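Local coordinates for ferric iron-binding protein HitA (Pseudomonas aeruginosa PAO1, PDB 6IWF), which binds ferric iron and, as a bacterial solute-binding protein, probably hands it to a membrane transporter for uptake, at residues T59-P64 / L223-G228; F143-A148 / A290-A295; A101-L106 / A262-R267; G72-L77 / G94-I99. All coordinates share one frame; numbering follows the deposited sequence.

How the contacts relate
Contact 1 lies near the centre of the chain and touches the other three. Its strand 224-231 neighbours strand 97-108 in the mixed sheet, and strand 97-108 in turn carries one side of contacts 3 and 4. The centres of contacts 1 and 2 are about 9 Å apart, those of 1 and 3 about 10 Å, and those of 3 and 4 about 21 Å. Along the chain contact 4 is nested inside the loop that contact 1 closes, while contacts 1, 2 and 3 cross one another. This interleaving fits a two-lobed binding protein whose chain passes between lobes more than once, with iron ligand Glu60 at the middle, in contact 1.

Contact 1: residues T59-P64 / L223-G228; sequences TEESPP and LVTVSG
Thr59 N gives its hydrogen to Gly228 O at 2.9 Å, an almost straight bond (170° at the hydrogen). The return bond, Gly228 N to Thr59 O, is longer at 3.1 Å and more bent, 151° at the hydrogen. Together they make one antiparallel hydrogen-bonded pair where strand 56-59 ends against strand 224-231. Thr59 OG1 then reaches forward along its own segment and donates to Glu61 O at 2.7 Å, tying down the turn beyond the strand. In type II periplasmic binding proteins, the fold to which HitA belongs, loops at the ends of such strands line the cleft between the lobes. Glu60 sits on this one: it is an iron ligand, its CB is directed away from 223-228, and here its OE1 is hydrogen-bonded to Tyr196 OH. Two waters span the rest of the seam. Water 1 donates to Glu61 OE2 and lies 2.8 Å from Thr225 OG1. Water 2 donates to Ser62 OG and accepts from Val226 N, a bond of 3.1 Å. The bend of Glu61 at chi2 (-74°) turns CD to the Thr225 side, and Glu61 OE2 ends 3.5 Å from Thr225 OG1. Glu61 OE2 also comes within 2.8 Å of Glu145 OE2, so close for two acids that a proton is probably shared between them. Beside Thr59, Ser227 CB presses on the Thr59 carbonyl while Ser227 OG turns to Thr100 OG1.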
loop_
_atom_site.group_PDB
_atom_site.type_symbol
_atom_site.label_atom_id
_atom_site.label_comp_id
_atom_site.label_asym_id
_atom_site.label_seq_id
_atom_site.Cartn_x
_atom_site.Cartn_y
_atom_site.Cartn_z
ATOM N N THR A 59 7.611 0.168 -4.629
ATOM C CA THR A 59 6.220 -0.165 -4.915
ATOM C C THR A 59 5.295 0.248 -3.775
ATOM O O THR A 59 5.685 0.289 -2.602
ATOM C CB THR A 59 6.032 -1.663 -5.178
ATOM O OG1 THR A 59 6.422 -2.413 -4.023
ATOM C CG2 THR A 59 6.833 -2.105 -6.402
ATOM N N GLU A 60 4.045 0.522 -4.148
ATOM C CA GLU A 60 2.991 0.796 -3.177
ATOM C C GLU A 60 2.665 -0.427 -2.330
ATOM O O GLU A 60 2.306 -0.296 -1.154
ATOM C CB GLU A 60 1.734 1.260 -3.909
ATOM C CG GLU A 60 1.377 2.702 -3.705
ATOM C CD GLU A 60 -0.071 2.962 -4.032
ATOM O OE1 GLU A 60 -0.800 3.419 -3.130
ATOM O OE2 GLU A 60 -0.475 2.690 -5.182
ATOM N N GLU A 61 2.735 -1.631 -2.921
ATOM C CA GLU A 61 2.315 -2.854 -2.257
ATOM C C GLU A 61 3.372 -3.935 -2.430
ATOM O O GLU A 61 4.263 -3.840 -3.282
ATOM C CB GLU A 61 0.976 -3.364 -2.802
ATOM C CG GLU A 61 -0.047 -2.270 -3.078
ATOM C CD GLU A 61 -0.673 -1.689 -1.821
ATOM O OE1 GLU A 61 -1.458 -0.716 -1.961
ATOM O OE2 GLU A 61 -0.396 -2.191 -0.701
ATOM N N SER A 62 3.244 -4.986 -1.626
ATOM C CA SER A 62 4.257 -6.040 -1.613
ATOM C C SER A 62 4.090 -7.153 -2.656
ATOM O O SER A 62 5.105 -7.755 -3.024
ATOM C CB SER A 62 4.334 -6.664 -0.214
ATOM O OG SER A 62 3.052 -7.029 0.263
ATOM N N PRO A 63 2.890 -7.479 -3.160
ATOM C CA PRO A 63 2.779 -8.600 -4.147
ATOM C C PRO A 63 3.764 -8.500 -5.308
ATOM O O PRO A 63 4.397 -9.514 -5.645
ATOM C CB PRO A 63 1.320 -8.506 -4.617
ATOM C CG PRO A 63 0.610 -8.097 -3.352
ATOM C CD PRO A 63 1.537 -7.068 -2.706
ATOM N N PRO A 64 3.960 -7.333 -5.943
ATOM C CA PRO A 64 4.963 -7.290 -7.026
ATOM C C PRO A 64 6.370 -7.629 -6.569
ATOM O O PRO A 64 7.155 -8.187 -7.353
ATOM C CB PRO A 64 4.883 -5.842 -7.540
ATOM C CG PRO A 64 3.574 -5.338 -7.062
ATOM C CD PRO A 64 3.315 -6.017 -5.768
ATOM N N LEU A 223 -6.920 -4.483 7.908
ATOM C CA LEU A 223 -5.678 -4.967 7.323
ATOM C C LEU A 223 -4.618 -3.873 7.256
ATOM O O LEU A 223 -4.893 -2.747 6.832
ATOM C CB LEU A 223 -5.967 -5.490 5.920
ATOM C CG LEU A 223 -4.781 -6.036 5.140
ATOM C CD1 LEU A 223 -4.275 -7.322 5.781
ATOM C CD2 LEU A 223 -5.174 -6.258 3.642
ATOM N N VAL A 224 -3.400 -4.221 7.664
ATOM C CA VAL A 224 -2.229 -3.372 7.483
ATOM C C VAL A 224 -1.384 -3.991 6.375
ATOM O O VAL A 224 -1.153 -5.209 6.375
ATOM C CB VAL A 224 -1.442 -3.237 8.799
ATOM C CG1 VAL A 224 -0.034 -2.669 8.559
ATOM C CG2 VAL A 224 -2.234 -2.387 9.784
ATOM N N THR A 225 -0.929 -3.163 5.434
ATOM C CA THR A 225 -0.064 -3.601 4.344
ATOM C C THR A 225 1.166 -2.700 4.260
ATOM O O THR A 225 1.201 -1.605 4.820
ATOM C CB THR A 225 -0.790 -3.594 2.985
ATOM O OG1 THR A 225 -1.257 -2.277 2.685
ATOM C CG2 THR A 225 -1.989 -4.550 3.008
ATOM N N VAL A 226 2.192 -3.159 3.545
ATOM C CA VAL A 226 3.455 -2.424 3.491
ATOM C C VAL A 226 3.789 -2.056 2.049
ATOM O O VAL A 226 3.502 -2.817 1.115
ATOM C CB VAL A 226 4.613 -3.217 4.133
ATOM C CG1 VAL A 226 4.200 -3.797 5.497
ATOM C CG2 VAL A 226 5.083 -4.318 3.222
ATOM N N SER A 227 4.368 -0.873 1.870
ATOM C CA SER A 227 5.076 -0.534 0.649
ATOM C C SER A 227 6.521 -0.980 0.805
ATOM O O SER A 227 7.037 -1.078 1.915
ATOM C CB SER A 227 5.044 0.965 0.365
ATOM O OG SER A 227 5.889 1.653 1.266
ATOM N N GLY A 228 7.183 -1.229 -0.318
ATOM C CA GLY A 228 8.517 -1.784 -0.208
ATOM C C GLY A 228 9.448 -1.342 -1.312
ATOM O O GLY A 228 9.065 -0.674 -2.274
HETATM O O HOH W 1 -2.847 -1.442 0.532
HETATM O O HOH W 2 1.711 -6.012 2.575
#

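Contact 2: residues F143-A148 / A290-A295; sequences FLEQVA and ADLGEA
Ala295 CB fits against one side of helix 141-154, touching Leu144 CG at 3.8 Å and Ala148 CB at 3.9 Å. The two helix residues are one turn apart, so the methyl rests against both of them at once. Leu144 holds CG anti to its backbone N (chi1 177°), and from there CD1 and CD2 come up to Ala295 O and CB. Further along, Leu292 reaches the same helix with both branches: CD2 lies 4.3 Å from Ala148 CB, and CD1 lies 4.0 Å from Glu145 OE1. The Leu292 and Glu145 side chains cross at about a right angle, the leucine methyl meeting the flank of the extended acid. No hydrogen bond joins the two segments; the grip is by van der Waals contact.

What points Leu292 and Ala295 at the helix is the backbone between them. Helix 289-292 stops at Gly293, whose phi is positive, and a type II' beta turn closes with Ala295 N bonded to Leu292 O at 3.1 Å. Ala295 is the N-cap residue of helix 296-305, which continues the packing by laying Ala298 and Glu302 on Leu144. On the outer side of the turn Glu294 touches Ile66, Arg67 and Ser70 of helix 63-70. The result is a turn between two consecutive helices near the C-terminus, packed on helix 141-154 of the type II periplasmic binding protein fold.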
loop_
_atom_site.group_PDB
_atom_site.type_symbol
_atom_site.label_atom_id
_atom_site.label_comp_id
_atom_site.label_asym_id
_atom_site.label_seq_id
_atom_site.Cartn_x
_atom_site.Cartn_y
_atom_site.Cartn_z
ATOM N N PHE A 143 -7.176 -2.946 -2.871
ATOM C CA PHE A 143 -8.348 -3.799 -2.709
ATOM C C PHE A 143 -8.013 -5.260 -3.003
ATOM O O PHE A 143 -8.580 -6.160 -2.376
ATOM C CB PHE A 143 -9.499 -3.317 -3.593
ATOM C CG PHE A 143 -10.771 -4.064 -3.352
ATOM C CD1 PHE A 143 -11.536 -3.790 -2.226
ATOM C CD2 PHE A 143 -11.171 -5.089 -4.210
ATOM C CE1 PHE A 143 -12.713 -4.502 -1.975
ATOM C CE2 PHE A 143 -12.332 -5.801 -3.963
ATOM C CZ PHE A 143 -13.101 -5.511 -2.837
ATOM N N LEU A 144 -7.107 -5.520 -3.947
ATOM C CA LEU A 144 -6.667 -6.892 -4.180
ATOM C C LEU A 144 -6.128 -7.514 -2.901
ATOM O O LEU A 144 -6.448 -8.662 -2.571
ATOM C CB LEU A 144 -5.607 -6.922 -5.276
ATOM C CG LEU A 144 -5.015 -8.305 -5.553
ATOM C CD1 LEU A 144 -6.070 -9.216 -6.133
ATOM C CD2 LEU A 144 -3.832 -8.154 -6.502
ATOM N N GLU A 145 -5.302 -6.766 -2.167
ATOM C CA GLU A 145 -4.785 -7.285 -0.904
ATOM C C GLU A 145 -5.910 -7.490 0.108
ATOM O O GLU A 145 -5.883 -8.458 0.880
ATOM C CB GLU A 145 -3.717 -6.351 -0.339
ATOM C CG GLU A 145 -2.328 -6.764 -0.786
ATOM C CD GLU A 145 -1.310 -5.669 -0.630
ATOM O OE1 GLU A 145 -0.394 -5.799 0.217
ATOM O OE2 GLU A 145 -1.434 -4.667 -1.360
ATOM N N GLN A 146 -6.916 -6.605 0.097
ATOM C CA GLN A 146 -8.077 -6.795 0.966
ATOM C C GLN A 146 -8.756 -8.126 0.675
ATOM O O GLN A 146 -9.140 -8.857 1.592
ATOM C CB GLN A 146 -9.075 -5.648 0.786
ATOM C CG GLN A 146 -10.332 -5.790 1.679
ATOM C CD GLN A 146 -9.984 -5.684 3.171
ATOM O OE1 GLN A 146 -10.022 -4.592 3.747
ATOM N NE2 GLN A 146 -9.647 -6.815 3.799
ATOM N N VAL A 147 -8.935 -8.448 -0.603
ATOM C CA VAL A 147 -9.579 -9.713 -0.945
ATOM C C VAL A 147 -8.728 -10.889 -0.486
ATOM O O VAL A 147 -9.244 -11.874 0.063
ATOM C CB VAL A 147 -9.856 -9.769 -2.459
ATOM C CG1 VAL A 147 -10.458 -11.129 -2.844
ATOM C CG2 VAL A 147 -10.788 -8.643 -2.843
ATOM N N ALA A 148 -7.412 -10.807 -0.696
ATOM C CA ALA A 148 -6.534 -11.884 -0.264
ATOM C C ALA A 148 -6.636 -12.094 1.239
ATOM O O ALA A 148 -6.600 -13.231 1.717
ATOM C CB ALA A 148 -5.084 -11.588 -0.662
ATOM N N ALA A 290 4.157 -11.922 3.743
ATOM C CA ALA A 290 4.326 -13.288 3.262
ATOM C C ALA A 290 2.999 -14.038 3.255
ATOM O O ALA A 290 2.744 -14.847 2.357
ATOM C CB ALA A 290 5.359 -14.015 4.128
ATOM N N ASP A 291 2.150 -13.790 4.255
ATOM C CA ASP A 291 0.836 -14.426 4.294
ATOM C C ASP A 291 0.009 -14.062 3.066
ATOM O O ASP A 291 -0.685 -14.915 2.506
ATOM C CB ASP A 291 0.086 -14.029 5.568
ATOM C CG ASP A 291 0.700 -14.616 6.823
ATOM O OD1 ASP A 291 1.225 -15.751 6.764
ATOM O OD2 ASP A 291 0.660 -13.940 7.875
ATOM N N LEU A 292 0.056 -12.792 2.640
ATOM C CA LEU A 292 -0.716 -12.370 1.471
ATOM C C LEU A 292 -0.064 -12.799 0.160
ATOM O O LEU A 292 -0.766 -13.037 -0.833
ATOM C CB LEU A 292 -0.898 -10.852 1.484
ATOM C CG LEU A 292 -1.444 -10.230 2.777
ATOM C CD1 LEU A 292 -1.308 -8.702 2.763
ATOM C CD2 LEU A 292 -2.892 -10.624 2.951
ATOM N N GLY A 293 1.266 -12.883 0.131
ATOM C CA GLY A 293 1.953 -13.378 -1.051
ATOM C C GLY A 293 1.689 -12.525 -2.272
ATOM O O GLY A 293 1.582 -11.293 -2.198
ATOM N N GLU A 294 1.580 -13.187 -3.431
ATOM C CA GLU A 294 1.276 -12.489 -4.674
ATOM C C GLU A 294 -0.215 -12.233 -4.843
ATOM O O GLU A 294 -0.618 -11.633 -5.847
ATOM C CB GLU A 294 1.819 -13.288 -5.875
ATOM C CG GLU A 294 3.356 -13.342 -5.895
ATOM C CD GLU A 294 3.927 -14.269 -6.964
ATOM O OE1 GLU A 294 4.773 -15.135 -6.622
ATOM O OE2 GLU A 294 3.540 -14.121 -8.143
ATOM N N ALA A 295 -1.031 -12.660 -3.879
ATOM C CA ALA A 295 -2.484 -12.474 -3.939
ATOM C C ALA A 295 -3.086 -13.109 -5.194
ATOM O O ALA A 295 -4.038 -12.584 -5.775
ATOM C CB ALA A 295 -2.863 -10.989 -3.855
#

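Contact 3: residues A101-L106 / A262-R267; sequences ARTRVL and AEYPMR
Arg102 starts with CG between its backbone N and carbonyl carbon (chi1 72°) and bends again at chi2 and chi3, whereas Glu263 runs extended beyond CG, and the two side chains lie side by side, pointing the same way. Their backbones belong to the mixed sheet of the type II periplasmic binding protein fold, in which the short strand 264-265 is added antiparallel to the long strand 97-108. The bridge is a hydrogen-bonded pair, Ala101 with Tyr264: Ala101 N to Tyr264 O and Tyr264 N to Ala101 O are both 2.8 Å.

Between the acid and the arginine is a salt bridge, Arg102 NH1 to Glu263 OE2 at 3.1 Å. The carboxylate is turned 82° from the guanidinium and comes over one of its faces, so that OE2 is also 3.3 Å from Arg102 NE. Hydrogen bonds to Thr100 OG1 and Ser261 OG hold the two carboxylate oxygens of Glu263. The Arg102 guanidinium stands close to iron ligands Glu60 and Tyr196, and its NH2 makes long, weak ion pairs with Glu60 and Glu61; it probably tempers the negative charge of the site.

On the other side of the sheet the Tyr264 ring turns its edge to Ala101 O, which lies in the ring plane 3.4 Å from CD2. Its OH is bonded to Lys277 O, and Phe279 meets the ring edge-to-face. Met266 curls back through bends at chi2 and chi3, and its CE settles 3.6 Å from Ala101 CB.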
loop_
_atom_site.group_PDB
_atom_site.type_symbol
_atom_site.label_atom_id
_atom_site.label_comp_id
_atom_site.label_asym_id
_atom_site.label_seq_id
_atom_site.Cartn_x
_atom_site.Cartn_y
_atom_site.Cartn_z
ATOM N N ALA A 101 4.134 1.446 6.190
ATOM C CA ALA A 101 2.929 0.637 6.313
ATOM C C ALA A 101 1.714 1.554 6.329
ATOM O O ALA A 101 1.797 2.716 6.722
ATOM C CB ALA A 101 2.933 -0.231 7.592
ATOM N N ARG A 102 0.583 1.030 5.872
ATOM C CA ARG A 102 -0.668 1.776 5.870
ATOM C C ARG A 102 -1.768 0.847 6.352
ATOM O O ARG A 102 -1.577 -0.370 6.439
ATOM C CB ARG A 102 -1.027 2.256 4.473
ATOM C CG ARG A 102 -1.449 1.051 3.683
ATOM C CD ARG A 102 -1.051 1.067 2.280
ATOM N NE ARG A 102 0.371 1.286 2.082
ATOM C CZ ARG A 102 0.855 1.615 0.895
ATOM N NH1 ARG A 102 2.142 1.818 0.727
ATOM N NH2 ARG A 102 0.015 1.745 -0.129
ATOM N N THR A 103 -2.955 1.403 6.593
ATOM C CA THR A 103 -4.058 0.582 7.080
ATOM C C THR A 103 -5.336 0.875 6.309
ATOM O O THR A 103 -5.604 2.021 5.933
ATOM C CB THR A 103 -4.289 0.793 8.609
ATOM O OG1 THR A 103 -5.327 -0.089 9.070
ATOM C CG2 THR A 103 -4.660 2.236 8.955
ATOM N N ARG A 104 -6.127 -0.169 6.085
ATOM C CA ARG A 104 -7.462 0.027 5.543
ATOM C C ARG A 104 -8.355 0.669 6.594
ATOM O O ARG A 104 -8.212 0.425 7.798
ATOM C CB ARG A 104 -8.064 -1.309 5.086
ATOM C CG ARG A 104 -7.184 -2.065 4.085
ATOM C CD ARG A 104 -7.266 -1.454 2.729
ATOM N NE ARG A 104 -8.597 -1.577 2.132
ATOM C CZ ARG A 104 -8.894 -1.028 0.960
ATOM N NH1 ARG A 104 -7.953 -0.352 0.307
ATOM N NH2 ARG A 104 -10.101 -1.153 0.439
ATOM N N VAL A 105 -9.271 1.510 6.130
ATOM C CA VAL A 105 -10.223 2.205 6.988
ATOM C C VAL A 105 -11.571 2.236 6.281
ATOM O O VAL A 105 -11.706 1.810 5.129
ATOM C CB VAL A 105 -9.764 3.637 7.331
ATOM C CG1 VAL A 105 -8.451 3.601 8.091
ATOM C CG2 VAL A 105 -9.631 4.474 6.061
ATOM N N LEU A 106 -12.575 2.757 6.987
ATOM C CA LEU A 106 -13.884 3.071 6.421
ATOM C C LEU A 106 -14.068 4.586 6.538
ATOM O O LEU A 106 -14.294 5.107 7.636
ATOM C CB LEU A 106 -14.999 2.296 7.148
ATOM C CG LEU A 106 -16.417 2.491 6.604
ATOM C CD1 LEU A 106 -16.597 1.790 5.260
ATOM C CD2 LEU A 106 -17.402 1.934 7.624
ATOM N N ALA A 262 0.820 10.122 4.623
ATOM C CA ALA A 262 0.566 9.890 6.041
ATOM C C ALA A 262 0.505 8.383 6.272
ATOM O O ALA A 262 -0.556 7.760 6.294
ATOM C CB ALA A 262 -0.715 10.590 6.473
ATOM N N GLU A 263 1.682 7.788 6.429
ATOM C CA GLU A 263 1.823 6.352 6.599
ATOM C C GLU A 263 2.681 6.094 7.830
ATOM O O GLU A 263 3.150 7.025 8.493
ATOM C CB GLU A 263 2.412 5.708 5.337
ATOM C CG GLU A 263 1.511 5.955 4.120
ATOM C CD GLU A 263 1.856 5.114 2.904
ATOM O OE1 GLU A 263 1.808 5.664 1.780
ATOM O OE2 GLU A 263 2.141 3.911 3.057
ATOM N N TYR A 264 2.872 4.825 8.135
ATOM C CA TYR A 264 3.647 4.465 9.323
ATOM C C TYR A 264 5.058 4.061 8.932
ATOM O O TYR A 264 5.240 3.197 8.057
ATOM C CB TYR A 264 2.974 3.321 10.065
ATOM C CG TYR A 264 1.592 3.651 10.559
ATOM C CD1 TYR A 264 1.405 4.213 11.820
ATOM C CD2 TYR A 264 0.475 3.397 9.779
ATOM C CE1 TYR A 264 0.126 4.518 12.279
ATOM C CE2 TYR A 264 -0.803 3.692 10.237
ATOM C CZ TYR A 264 -0.964 4.260 11.486
ATOM O OH TYR A 264 -2.234 4.560 11.936
ATOM N N PRO A 265 6.088 4.627 9.554
ATOM C CA PRO A 265 7.458 4.287 9.154
ATOM C C PRO A 265 7.826 2.859 9.530
ATOM O O PRO A 265 7.389 2.323 10.556
ATOM C CB PRO A 265 8.315 5.300 9.928
ATOM C CG PRO A 265 7.473 5.674 11.106
ATOM C CD PRO A 265 6.039 5.629 10.629
ATOM N N MET A 266 8.659 2.235 8.688
ATOM C CA MET A 266 9.110 0.880 8.968
ATOM C C MET A 266 10.466 0.835 9.660
ATOM O O MET A 266 10.818 -0.213 10.204
ATOM C CB MET A 266 9.159 0.043 7.685
ATOM C CG MET A 266 7.763 -0.229 7.077
ATOM S SD MET A 266 6.814 -1.500 7.938
ATOM C CE MET A 266 6.045 -0.621 9.300
ATOM N N ARG A 267 11.194 1.949 9.679
ATOM C CA ARG A 267 12.435 2.052 10.436
ATOM C C ARG A 267 12.141 1.860 11.915
ATOM O O ARG A 267 11.306 2.574 12.486
ATOM C CB ARG A 267 13.077 3.415 10.192
ATOM C CG ARG A 267 14.359 3.650 10.980
ATOM C CD ARG A 267 14.835 5.082 10.818
ATOM N NE ARG A 267 15.949 5.378 11.721
ATOM C CZ ARG A 267 17.204 4.975 11.533
ATOM N NH1 ARG A 267 17.526 4.254 10.468
ATOM N NH2 ARG A 267 18.147 5.295 12.414
#

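Contact 4: residues G72-L77 / G94-I99; sequences GLLAKL and GDWIGI
Leu74 overlaps the backbone of Asp95: its CB is 3.3 Å from Asp95 O, and its CD1 reaches on past the same oxygen to Trp96 CB at 4.2 Å. The segment 72-77 leaves helix 63-70 through a Schellman motif at Gly72 and, from Leu74 on, runs extended, with Leu73 and Ala75 bonded through the backbone to Lys233 and Val231. It thus packs against the sheet of the type II periplasmic binding protein fold near the start of strand 97-108, remote from the iron site: the Trp96 side chain is about 12 Å from that of Glu60.

The direct polar tie is Leu77 N to Gly94 O, 2.8 Å long and nearly straight at 174°. Gly94 has positive phi, which by itself favours glycine, and Lys76 CD passes beside the same carbonyl. One residue on, Asp95 CB approaches Ala75 O to 3.4 Å. Asp95 CG stands between the backbone N and the carbonyl carbon (chi1 44°), and from it OD2 reaches a water that also takes the hydrogen of Leu74 N. A second water lies within hydrogen-bonding distance of both Ala75 O and Asp95 O, so the two segments are joined through solvent as well as directly.

At Ile97 the contact is apolar. Leu77 crosses Ile97 obliquely, and Val245 of helix 238-248 touches both of them, while Gln242 NE2 bonds to Lys76 O. The Leu77 branch doing the touching is CD1, which is 3.6 Å from Ile97 CB and 3.7 Å from Ile97 CG2.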
loop_
_atom_site.group_PDB
_atom_site.type_symbol
_atom_site.label_atom_id
_atom_site.label_comp_id
_atom_site.label_asym_id
_atom_site.label_seq_id
_atom_site.Cartn_x
_atom_site.Cartn_y
_atom_site.Cartn_z
ATOM N N GLY A 72 13.860 -14.400 -8.780
ATOM C CA GLY A 72 15.290 -14.218 -8.653
ATOM C C GLY A 72 15.801 -12.908 -9.199
ATOM O O GLY A 72 17.007 -12.771 -9.430
ATOM N N LEU A 73 14.922 -11.928 -9.402
ATOM C CA LEU A 73 15.316 -10.682 -10.038
ATOM C C LEU A 73 15.841 -9.639 -9.056
ATOM O O LEU A 73 16.372 -8.609 -9.495
ATOM C CB LEU A 73 14.134 -10.104 -10.826
ATOM C CG LEU A 73 13.919 -10.817 -12.164
ATOM C CD1 LEU A 73 12.525 -10.594 -12.709
ATOM C CD2 LEU A 73 14.975 -10.345 -13.150
ATOM N N LEU A 74 15.721 -9.882 -7.755
ATOM C CA LEU A 74 16.074 -8.899 -6.738
ATOM C C LEU A 74 17.353 -9.296 -6.009
ATOM O O LEU A 74 17.538 -10.465 -5.636
ATOM C CB LEU A 74 14.928 -8.748 -5.733
ATOM C CG LEU A 74 13.572 -8.413 -6.357
ATOM C CD1 LEU A 74 12.511 -8.199 -5.239
ATOM C CD2 LEU A 74 13.640 -7.183 -7.258
ATOM N N ALA A 75 18.224 -8.311 -5.789
ATOM C CA ALA A 75 19.485 -8.537 -5.091
ATOM C C ALA A 75 19.257 -8.657 -3.589
ATOM O O ALA A 75 18.432 -7.943 -3.016
ATOM C CB ALA A 75 20.455 -7.388 -5.373
ATOM N N LYS A 76 20.011 -9.548 -2.944
ATOM C CA LYS A 76 19.986 -9.596 -1.487
ATOM C C LYS A 76 20.431 -8.245 -0.927
ATOM O O LYS A 76 21.389 -7.636 -1.410
ATOM C CB LYS A 76 20.884 -10.740 -0.987
ATOM C CG LYS A 76 21.598 -10.498 0.351
ATOM C CD LYS A 76 20.665 -10.514 1.565
ATOM C CE LYS A 76 21.443 -10.853 2.843
ATOM N NZ LYS A 76 22.049 -9.656 3.506
ATOM N N LEU A 77 19.703 -7.753 0.071
ATOM C CA LEU A 77 20.027 -6.471 0.681
ATOM C C LEU A 77 21.120 -6.626 1.737
ATOM O O LEU A 77 21.226 -7.657 2.405
ATOM C CB LEU A 77 18.784 -5.854 1.320
ATOM C CG LEU A 77 17.719 -5.367 0.336
ATOM C CD1 LEU A 77 16.422 -5.067 1.093
ATOM C CD2 LEU A 77 18.205 -4.140 -0.427
ATOM N N GLY A 94 15.360 -11.773 2.229
ATOM C CA GLY A 94 16.096 -10.535 2.414
ATOM C C GLY A 94 16.406 -9.780 1.142
ATOM O O GLY A 94 17.409 -9.060 1.093
ATOM N N ASP A 95 15.578 -9.922 0.104
ATOM C CA ASP A 95 15.817 -9.216 -1.151
ATOM C C ASP A 95 14.751 -8.174 -1.451
ATOM O O ASP A 95 14.674 -7.685 -2.575
ATOM C CB ASP A 95 15.942 -10.196 -2.326
ATOM C CG ASP A 95 14.898 -11.286 -2.298
ATOM O OD1 ASP A 95 13.962 -11.215 -1.468
ATOM O OD2 ASP A 95 15.023 -12.230 -3.117
ATOM N N TRP A 96 13.909 -7.843 -0.483
ATOM C CA TRP A 96 13.158 -6.599 -0.548
ATOM C C TRP A 96 12.868 -6.202 0.885
ATOM O O TRP A 96 12.988 -7.016 1.801
ATOM C CB TRP A 96 11.881 -6.727 -1.395
ATOM C CG TRP A 96 10.871 -7.701 -0.896
ATOM C CD1 TRP A 96 10.720 -8.998 -1.291
ATOM C CD2 TRP A 96 9.844 -7.454 0.078
ATOM N NE1 TRP A 96 9.671 -9.579 -0.614
ATOM C CE2 TRP A 96 9.116 -8.654 0.230
ATOM C CE3 TRP A 96 9.485 -6.341 0.847
ATOM C CZ2 TRP A 96 8.042 -8.777 1.127
ATOM C CZ3 TRP A 96 8.411 -6.461 1.736
ATOM C CH2 TRP A 96 7.704 -7.669 1.861
ATOM N N ILE A 97 12.508 -4.942 1.085
ATOM C CA ILE A 97 12.368 -4.426 2.441
ATOM C C ILE A 97 11.209 -3.445 2.498
ATOM O O ILE A 97 11.008 -2.643 1.582
ATOM C CB ILE A 97 13.677 -3.773 2.939
ATOM C CG1 ILE A 97 13.617 -3.565 4.448
ATOM C CG2 ILE A 97 13.997 -2.487 2.172
ATOM C CD1 ILE A 97 15.014 -3.427 5.078
ATOM N N GLY A 98 10.438 -3.527 3.578
ATOM C CA GLY A 98 9.329 -2.605 3.758
ATOM C C GLY A 98 9.834 -1.213 4.091
ATOM O O GLY A 98 10.850 -1.044 4.768
ATOM N N ILE A 99 9.126 -0.209 3.579
ATOM C CA ILE A 99 9.488 1.195 3.748
ATOM C C ILE A 99 8.473 1.925 4.613
ATOM O O ILE A 99 8.843 2.630 5.552
ATOM C CB ILE A 99 9.652 1.899 2.384
ATOM C CG1 ILE A 99 10.665 1.162 1.499
ATOM C CG2 ILE A 99 10.058 3.343 2.584
ATOM C CD1 ILE A 99 12.035 0.988 2.142
HETATM O O HOH W 3 15.364 -12.416 -6.093
HETATM O O HOH W 4 16.770 -5.916 -2.987
#